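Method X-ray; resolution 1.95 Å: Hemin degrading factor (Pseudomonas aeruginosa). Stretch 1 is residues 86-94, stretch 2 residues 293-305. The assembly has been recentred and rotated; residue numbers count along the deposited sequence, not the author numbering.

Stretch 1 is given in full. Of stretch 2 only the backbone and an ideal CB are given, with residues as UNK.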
# COMPACT_ATOMS: atom_id res chain seq x y z
N GLU A 86 5.52 -6.21 0.84
CA GLU A 86 6.84 -6.77 0.82
C GLU A 86 7.58 -6.44 -0.46
O GLU A 86 8.70 -6.12 -0.39
CB GLU A 86 6.81 -8.24 1.10
CG GLU A 86 8.17 -8.87 1.21
CD GLU A 86 8.95 -8.39 2.41
OE1 GLU A 86 10.16 -8.34 2.33
OE2 GLU A 86 8.37 -8.08 3.44
N HIS A 87 6.89 -6.47 -1.60
CA HIS A 87 7.59 -6.35 -2.89
C HIS A 87 7.39 -5.07 -3.67
O HIS A 87 7.98 -4.90 -4.74
CB HIS A 87 7.28 -7.55 -3.77
CG HIS A 87 7.76 -8.83 -3.18
ND1 HIS A 87 9.09 -9.08 -2.94
CD2 HIS A 87 7.08 -9.91 -2.73
CE1 HIS A 87 9.22 -10.28 -2.39
NE2 HIS A 87 8.02 -10.80 -2.25
N CYS A 88 6.57 -4.16 -3.16
CA CYS A 88 6.29 -2.94 -3.89
C CYS A 88 6.05 -1.76 -2.97
O CYS A 88 5.27 -1.84 -2.02
CB CYS A 88 5.09 -3.15 -4.83
SG CYS A 88 4.86 -1.85 -6.05
N VAL A 89 6.74 -0.66 -3.27
CA VAL A 89 6.63 0.58 -2.52
C VAL A 89 6.03 1.68 -3.38
O VAL A 89 6.51 1.96 -4.48
CB VAL A 89 8.02 1.06 -2.07
CG1 VAL A 89 7.88 2.37 -1.32
CG2 VAL A 89 8.70 0.00 -1.22
N HIS A 90 5.00 2.33 -2.85
CA HIS A 90 4.29 3.40 -3.52
C HIS A 90 4.55 4.73 -2.76
O HIS A 90 4.22 4.85 -1.57
CB HIS A 90 2.80 3.04 -3.47
CG HIS A 90 1.93 3.75 -4.46
ND1 HIS A 90 1.71 5.11 -4.42
CD2 HIS A 90 1.16 3.27 -5.47
CE1 HIS A 90 0.86 5.44 -5.38
NE2 HIS A 90 0.52 4.35 -6.03
N GLU A 91 5.15 5.71 -3.40
CA GLU A 91 5.37 7.02 -2.82
C GLU A 91 4.70 8.10 -3.60
O GLU A 91 5.07 8.38 -4.71
CB GLU A 91 6.87 7.36 -2.66
CG GLU A 91 7.63 6.42 -1.80
CD GLU A 91 9.13 6.69 -1.67
OE1 GLU A 91 9.65 7.68 -2.05
OE2 GLU A 91 9.73 5.85 -1.10
N ARG A 92 3.75 8.79 -3.00
CA ARG A 92 3.00 9.81 -3.69
C ARG A 92 3.07 11.13 -2.96
O ARG A 92 2.97 11.17 -1.78
CB ARG A 92 1.56 9.41 -3.86
CG ARG A 92 0.77 10.11 -4.93
CD ARG A 92 1.50 10.14 -6.25
NE ARG A 92 0.65 10.57 -7.36
CZ ARG A 92 0.40 11.81 -7.69
NH1 ARG A 92 0.87 12.81 -6.99
NH2 ARG A 92 -0.38 12.05 -8.71
N LYS A 93 3.22 12.22 -3.68
CA LYS A 93 3.33 13.53 -3.09
C LYS A 93 2.10 14.39 -3.30
O LYS A 93 1.50 14.31 -4.34
CB LYS A 93 4.54 14.26 -3.61
CG LYS A 93 5.85 13.66 -3.26
CD LYS A 93 6.94 14.54 -3.77
CE LYS A 93 8.20 13.77 -3.99
NZ LYS A 93 9.24 14.67 -4.51
N GLY A 94 1.75 15.16 -2.28
CA GLY A 94 0.60 16.05 -2.32
C GLY A 94 0.09 16.36 -0.92
O GLY A 94 0.54 15.77 0.06
N UNK A 293 9.01 9.70 -11.13
CA UNK A 293 8.46 10.97 -11.60
C UNK A 293 8.43 11.99 -10.46
O UNK A 293 8.48 11.61 -9.28
CB UNK A 293 7.06 10.77 -12.17
N UNK A 294 8.23 13.24 -10.79
CA UNK A 294 8.34 14.27 -9.78
C UNK A 294 7.38 14.03 -8.61
O UNK A 294 7.83 14.05 -7.50
CB UNK A 294 8.08 15.64 -10.41
N UNK A 295 6.11 13.78 -8.84
CA UNK A 295 5.17 13.56 -7.76
C UNK A 295 4.89 12.11 -7.40
O UNK A 295 4.14 11.86 -6.53
CB UNK A 295 3.85 14.24 -8.12
N UNK A 296 5.52 11.18 -8.07
CA UNK A 296 5.20 9.77 -7.89
C UNK A 296 6.42 8.87 -8.10
O UNK A 296 7.02 8.86 -9.18
CB UNK A 296 4.08 9.36 -8.85
N UNK A 297 6.78 8.10 -7.10
CA UNK A 297 7.78 7.09 -7.23
C UNK A 297 7.24 5.71 -6.91
O UNK A 297 6.44 5.58 -6.04
CB UNK A 297 8.97 7.42 -6.33
N UNK A 298 7.64 4.71 -7.64
CA UNK A 298 7.17 3.37 -7.41
C UNK A 298 8.38 2.48 -7.47
O UNK A 298 9.13 2.56 -8.39
CB UNK A 298 6.10 2.95 -8.42
N UNK A 299 8.53 1.58 -6.53
CA UNK A 299 9.66 0.67 -6.50
C UNK A 299 9.15 -0.76 -6.43
O UNK A 299 8.61 -1.19 -5.39
CB UNK A 299 10.58 0.98 -5.32
N UNK A 300 9.30 -1.49 -7.54
CA UNK A 300 8.77 -2.84 -7.68
C UNK A 300 9.86 -3.93 -7.77
O UNK A 300 10.63 -3.99 -8.74
CB UNK A 300 7.88 -2.90 -8.93
N UNK A 301 9.88 -4.82 -6.83
CA UNK A 301 10.77 -5.90 -6.82
C UNK A 301 10.22 -7.03 -7.71
O UNK A 301 9.57 -7.93 -7.26
CB UNK A 301 11.01 -6.37 -5.38
N UNK A 302 10.53 -6.95 -9.00
CA UNK A 302 10.02 -7.88 -10.01
C UNK A 302 10.20 -9.36 -9.66
O UNK A 302 9.37 -10.19 -10.05
CB UNK A 302 10.71 -7.60 -11.35
N UNK A 303 11.25 -9.68 -8.91
CA UNK A 303 11.54 -11.06 -8.54
C UNK A 303 10.57 -11.62 -7.51
O UNK A 303 10.52 -12.83 -7.30
CB UNK A 303 12.97 -11.16 -8.00
N UNK A 304 9.81 -10.75 -6.87
CA UNK A 304 8.87 -11.18 -5.85
C UNK A 304 7.54 -11.57 -6.46
O UNK A 304 6.70 -12.17 -5.77
CB UNK A 304 8.67 -10.08 -4.81
N UNK A 305 7.37 -11.25 -7.74
CA UNK A 305 6.14 -11.55 -8.48
C UNK A 305 6.07 -13.02 -8.85
O UNK A 305 6.88 -13.51 -9.63
CB UNK A 305 6.05 -10.69 -9.74

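The backbone of 296-301 runs antiparallel to strand 88-93, with axes 4.7 Å apart; as in any extended strand, the CB atoms of 296-300 alternate between the sheet face carrying Cys88, His90 and Arg92 and the face carrying Val89 and Glu91. Positions 293 and 294 place no CB within reach of stretch 1, which therefore sets little preference; phi of -57° at 294 permits proline. They are Asp293 and Pro294, and Pro294 O accepts a weak hydrogen bond from Lys93 NZ at 3.4 Å.

At 295 the ideal CB lies 3.5 Å from Arg92 NH1 and Lys93 is adjacent, so an acidic or polar side chain would suit. The residue is Glu295. Its backbone O receives Lys93 N at 3.0 Å, while its side chain packs OE1 against Lys93 CB at 3.5 Å rather than reaching the ammonium.

The CB of 296 sits 3.7 Å from Arg92 CD, on the face where His90 also projects; a large apolar or aromatic group could cover both. Phe296 does so: its CD1 is 3.8 Å from Arg92 CD, and its CE1 lies over one face of the His90 ring, 3.2 Å from His90 CE1, with the ring planes inclined at 51°.

Position 297 pairs with Glu91 through two backbone hydrogen bonds, and its CB is 4.2 Å from Glu91 CB. Polar or beta-branched residues would fit. It is Asn297, whose N donates to Glu91 O at 3.0 Å and whose O accepts from Glu91 N at 2.9 Å.

The CB of 298 returns to the face of Cys88 and His90, where a medium apolar side chain, such as leucine, isoleucine or methionine, could reach the sulfur. Leu298 places CD1 3.7 Å from Cys88 SG.

At 299 the CB is 4.1 Å from Val89 CB, with the Glu91 carboxylate farther along the same face, favouring an apolar stem with a polar end. His299 sets its ring edge near Val89 CB, and one water bridges its NE2 (3.0 Å) and Glu91 OE1 (2.8 Å).

Position 300 faces Cys88, its CB 4.3 Å from SG, and again calls for an apolar group; Leu300 brings CD1 to 4.1 Å from Cys88 CB. At 301 the CB is close to His87 O and many residues are possible. Lys301 donates its N to that oxygen at 2.8 Å, while its side-chain end leads away.

At 302, 303 and 305 an ideal CB finds nothing of stretch 1 within 5.5 Å, so many side chains would serve; they are Thr302, Thr303 and Ile305. At 304 an ideal CB would fall 2.2 Å from His87 ND1, leaving room only for glycine; Gly304 CA lies over the His87 ring, 3.5 Å from its centroid.

Stretch 2 293-305: DPEFNLHLKTTGI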
# COMPACT_ATOMS: atom_id res chain seq x y z
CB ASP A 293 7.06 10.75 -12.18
CG ASP A 293 7.09 10.04 -13.52
OD1 ASP A 293 8.08 10.18 -14.26
OD2 ASP A 293 6.12 9.32 -13.85
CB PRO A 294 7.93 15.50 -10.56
CG PRO A 294 8.39 15.22 -11.95
CD PRO A 294 8.68 13.76 -12.08
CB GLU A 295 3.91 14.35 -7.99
CG GLU A 295 4.12 15.78 -8.41
CD GLU A 295 4.72 16.67 -7.31
OE1 GLU A 295 4.30 16.59 -6.18
OE2 GLU A 295 5.59 17.51 -7.60
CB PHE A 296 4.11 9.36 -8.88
CG PHE A 296 3.76 7.89 -8.86
CD1 PHE A 296 3.45 7.25 -7.67
CD2 PHE A 296 3.69 7.15 -10.05
CE1 PHE A 296 3.10 5.91 -7.66
CE2 PHE A 296 3.36 5.81 -10.05
CZ PHE A 296 3.05 5.18 -8.85
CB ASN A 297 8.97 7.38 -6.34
CG ASN A 297 9.90 8.43 -6.89
OD1 ASN A 297 9.62 9.09 -7.83
ND2 ASN A 297 11.03 8.53 -6.29
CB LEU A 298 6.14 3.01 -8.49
CG LEU A 298 5.57 1.60 -8.43
CD1 LEU A 298 4.47 1.55 -7.41
CD2 LEU A 298 5.09 1.04 -9.77
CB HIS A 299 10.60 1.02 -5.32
CG HIS A 299 11.02 2.46 -5.29
ND1 HIS A 299 11.79 3.03 -6.28
CD2 HIS A 299 10.78 3.44 -4.39
CE1 HIS A 299 12.01 4.30 -5.99
NE2 HIS A 299 11.40 4.58 -4.85
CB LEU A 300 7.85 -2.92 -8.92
CG LEU A 300 7.35 -4.30 -9.36
CD1 LEU A 300 6.51 -4.96 -8.28
CD2 LEU A 300 6.58 -4.23 -10.68
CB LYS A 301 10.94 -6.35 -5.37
CG LYS A 301 12.06 -7.27 -5.02
CD LYS A 301 13.28 -7.08 -5.88
CE LYS A 301 14.38 -6.43 -5.10
NZ LYS A 301 14.67 -7.28 -3.95
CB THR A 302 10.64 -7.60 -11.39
OG1 THR A 302 12.06 -7.84 -11.36
CG2 THR A 302 10.37 -6.17 -11.78
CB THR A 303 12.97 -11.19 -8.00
OG1 THR A 303 13.28 -10.01 -7.25
CG2 THR A 303 13.96 -11.32 -9.15
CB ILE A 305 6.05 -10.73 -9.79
CG1 ILE A 305 6.01 -9.23 -9.48
CG2 ILE A 305 4.80 -11.11 -10.57
CD1 ILE A 305 6.00 -8.35 -10.73
O HOH W 1 11.81 7.35 -3.86
O HOH W 2 1.89 16.39 -6.14
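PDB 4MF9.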